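Local coordinates for BF1531-like N-terminal domain-containing protein (PDB 3SLR) that is of uncharacterised function but binds magnesium through a HAD-like phosphatase domain and probably hydrolyses ester bonds, at residues R341-V344 / R345-P349. Numbering follows the deposited sequence.
Sequences RNMV and REHVP
The carbonyl oxygen of M343 accepts two N-H groups from H347. The backbone N of H347 lies 2.9 Å from M343 O; ring ND1, 3.2 Å from M343 O, makes only a weak bond, its N-H...O angle being 129°. A chi1 of -70° sets the H347 ring beside its own backbone N, and the turn about CB-CG directs ND1 to M343 O, which lies near the ring plane at its edge. The side chains of selenomethionine M343, bent at chi2 and chi3, and H347 cross at about a right angle, with M343 CE 3.6 Å from H347 ND1. This is the last turn of helix 338-347, which follows the outermost strand 331-334 of the four-stranded parallel sheet in the HAD-like phosphatase domain; V348, the first residue to leave helical geometry, still donates its N to V344 O. Nearer the magnesium-binding end, R341 and R345 run side by side, their guanidinium planes 61° apart. One water accepts from both R341 NE and R345 NH1, 2.9 Å from each, and E355 forms salt bridges to both arginines, probably offsetting their like charges. R345 NH2 also bonds V353 O, while R341 NH1 bonds the backbone oxygen of D335. N342 OD1 lies 2.6 Å from R345 NH1, at the guanidinium edge.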
ATOM      1  N   ARG A 341       7.443   4.079  21.622  1.00 20.50           N
ATOM      2  CA  ARG A 341       6.600   4.507  20.512  1.00 17.98           C
ATOM      3  C   ARG A 341       5.824   5.766  20.859  1.00 20.99           C
ATOM      4  O   ARG A 341       5.800   6.717  20.083  1.00 21.18           O
ATOM      5  CB  ARG A 341       5.612   3.416  20.120  1.00 19.39           C
ATOM      6  CG  ARG A 341       6.265   2.155  19.604  1.00 16.14           C
ATOM      7  CD  ARG A 341       5.252   1.301  18.852  1.00 18.66           C
ATOM      8  NE  ARG A 341       4.197   0.770  19.714  1.00 21.80           N
ATOM      9  CZ  ARG A 341       4.204  -0.465  20.221  1.00 21.91           C
ATOM     10  NH1 ARG A 341       5.211  -1.284  19.973  1.00 20.16           N
ATOM     11  NH2 ARG A 341       3.200  -0.882  20.983  1.00 24.24           N
ATOM     12  N   ASN A 342       5.179   5.756  22.022  1.00 20.87           N
ATOM     13  CA  ASN A 342       4.323   6.857  22.443  1.00 25.79           C
ATOM     14  C   ASN A 342       5.085   8.157  22.653  1.00 28.33           C
ATOM     15  O   ASN A 342       4.608   9.237  22.304  1.00 26.40           O
ATOM     16  CB  ASN A 342       3.543   6.485  23.706  1.00 27.98           C
ATOM     17  CG  ASN A 342       2.438   5.479  23.432  1.00 33.99           C
ATOM     18  OD1 ASN A 342       2.243   5.055  22.294  1.00 37.92           O
ATOM     19  ND2 ASN A 342       1.717   5.086  24.477  1.00 36.81           N
HETATM   20  N   MSE A 343       6.280   8.061  23.210  1.00 23.65           N
HETATM   21  CA  MSE A 343       7.064   9.266  23.406  1.00 27.48           C
HETATM   22  C   MSE A 343       7.590   9.838  22.075  1.00 29.63           C
HETATM   23  O   MSE A 343       7.584  11.056  21.887  1.00 27.14           O
HETATM   24  CB  MSE A 343       8.158   9.056  24.452  1.00 30.72           C
HETATM   25  CG  MSE A 343       9.498   8.636  23.910  1.00 36.07           C
HETATM   26 SE   MSE A 343      10.694  10.164  23.763  1.00 75.40          SE
HETATM   27  CE  MSE A 343      10.507  10.902  25.561  1.00 34.39           C
ATOM     28  N   VAL A 344       8.015   8.983  21.142  1.00 20.82           N
ATOM     29  CA  VAL A 344       8.422   9.499  19.837  1.00 21.51           C
ATOM     30  C   VAL A 344       7.222  10.135  19.116  1.00 22.02           C
ATOM     31  O   VAL A 344       7.355  11.176  18.471  1.00 21.90           O
ATOM     32  CB  VAL A 344       9.115   8.424  18.959  1.00 21.84           C
ATOM     33  CG1 VAL A 344       9.292   8.916  17.531  1.00 22.04           C
ATOM     34  CG2 VAL A 344      10.463   8.037  19.554  1.00 22.34           C
ATOM     35  N   ARG A 345       6.045   9.523  19.246  1.00 23.05           N
ATOM     36  CA  ARG A 345       4.837  10.079  18.641  1.00 26.26           C
ATOM     37  C   ARG A 345       4.543  11.481  19.133  1.00 26.20           C
ATOM     38  O   ARG A 345       4.217  12.372  18.346  1.00 30.23           O
ATOM     39  CB  ARG A 345       3.626   9.220  18.961  1.00 26.49           C
ATOM     40  CG  ARG A 345       3.565   7.953  18.191  1.00 25.88           C
ATOM     41  CD  ARG A 345       2.134   7.477  18.072  1.00 31.44           C
ATOM     42  NE  ARG A 345       2.116   6.110  17.589  1.00 26.10           N
ATOM     43  CZ  ARG A 345       2.119   5.047  18.383  1.00 26.14           C
ATOM     44  NH1 ARG A 345       2.110   5.208  19.698  1.00 35.37           N
ATOM     45  NH2 ARG A 345       2.116   3.828  17.867  1.00 26.25           N
ATOM     46  N   GLU A 346       4.632  11.666  20.446  1.00 28.03           N
ATOM     47  CA  GLU A 346       4.278  12.944  21.053  1.00 31.08           C
ATOM     48  C   GLU A 346       5.347  13.994  20.818  1.00 28.47           C
ATOM     49  O   GLU A 346       5.037  15.162  20.594  1.00 27.74           O
ATOM     50  CB  GLU A 346       4.079  12.799  22.560  1.00 33.52           C
ATOM     51  CG  GLU A 346       3.095  11.732  22.988  1.00 43.20           C
ATOM     52  CD  GLU A 346       3.037  11.599  24.499  1.00 48.73           C
ATOM     53  OE1 GLU A 346       3.274  12.616  25.193  1.00 52.94           O
ATOM     54  OE2 GLU A 346       2.767  10.479  24.990  1.00 53.87           O
ATOM     55  N   HIS A 347       6.609  13.582  20.876  1.00 24.26           N
ATOM     56  CA  HIS A 347       7.705  14.545  20.899  1.00 25.36           C
ATOM     57  C   HIS A 347       8.331  14.828  19.541  1.00 25.44           C
ATOM     58  O   HIS A 347       9.032  15.820  19.376  1.00 26.71           O
ATOM     59  CB  HIS A 347       8.762  14.135  21.930  1.00 25.27           C
ATOM     60  CG  HIS A 347       8.286  14.273  23.341  1.00 30.91           C
ATOM     61  ND1 HIS A 347       8.074  13.193  24.167  1.00 38.09           N
ATOM     62  CD2 HIS A 347       7.939  15.369  24.058  1.00 34.80           C
ATOM     63  CE1 HIS A 347       7.637  13.617  25.339  1.00 37.49           C
ATOM     64  NE2 HIS A 347       7.541  14.932  25.299  1.00 38.44           N
ATOM     65  N   VAL A 348       8.086  13.962  18.566  1.00 20.37           N
ATOM     66  CA  VAL A 348       8.581  14.232  17.223  1.00 21.49           C
ATOM     67  C   VAL A 348       7.439  14.101  16.213  1.00 21.61           C
ATOM     68  O   VAL A 348       7.368  13.124  15.468  1.00 21.30           O
ATOM     69  CB  VAL A 348       9.728  13.285  16.828  1.00 23.20           C
ATOM     70  CG1 VAL A 348      10.520  13.875  15.671  1.00 21.72           C
ATOM     71  CG2 VAL A 348      10.639  12.996  18.020  1.00 23.78           C
ATOM     72  N   PRO A 349       6.518  15.078  16.193  1.00 23.08           N
ATOM     73  CA  PRO A 349       5.400  14.985  15.248  1.00 19.44           C
ATOM     74  C   PRO A 349       5.895  14.815  13.819  1.00 21.38           C
ATOM     75  O   PRO A 349       6.909  15.397  13.452  1.00 22.93           O
ATOM     76  CB  PRO A 349       4.706  16.342  15.386  1.00 25.25           C
ATOM     77  CG  PRO A 349       5.039  16.801  16.755  1.00 28.37           C
ATOM     78  CD  PRO A 349       6.418  16.260  17.067  1.00 24.94           C
TER
HETATM   79  O   HOH W   1       2.381   2.628  21.040  1.00 31.89           O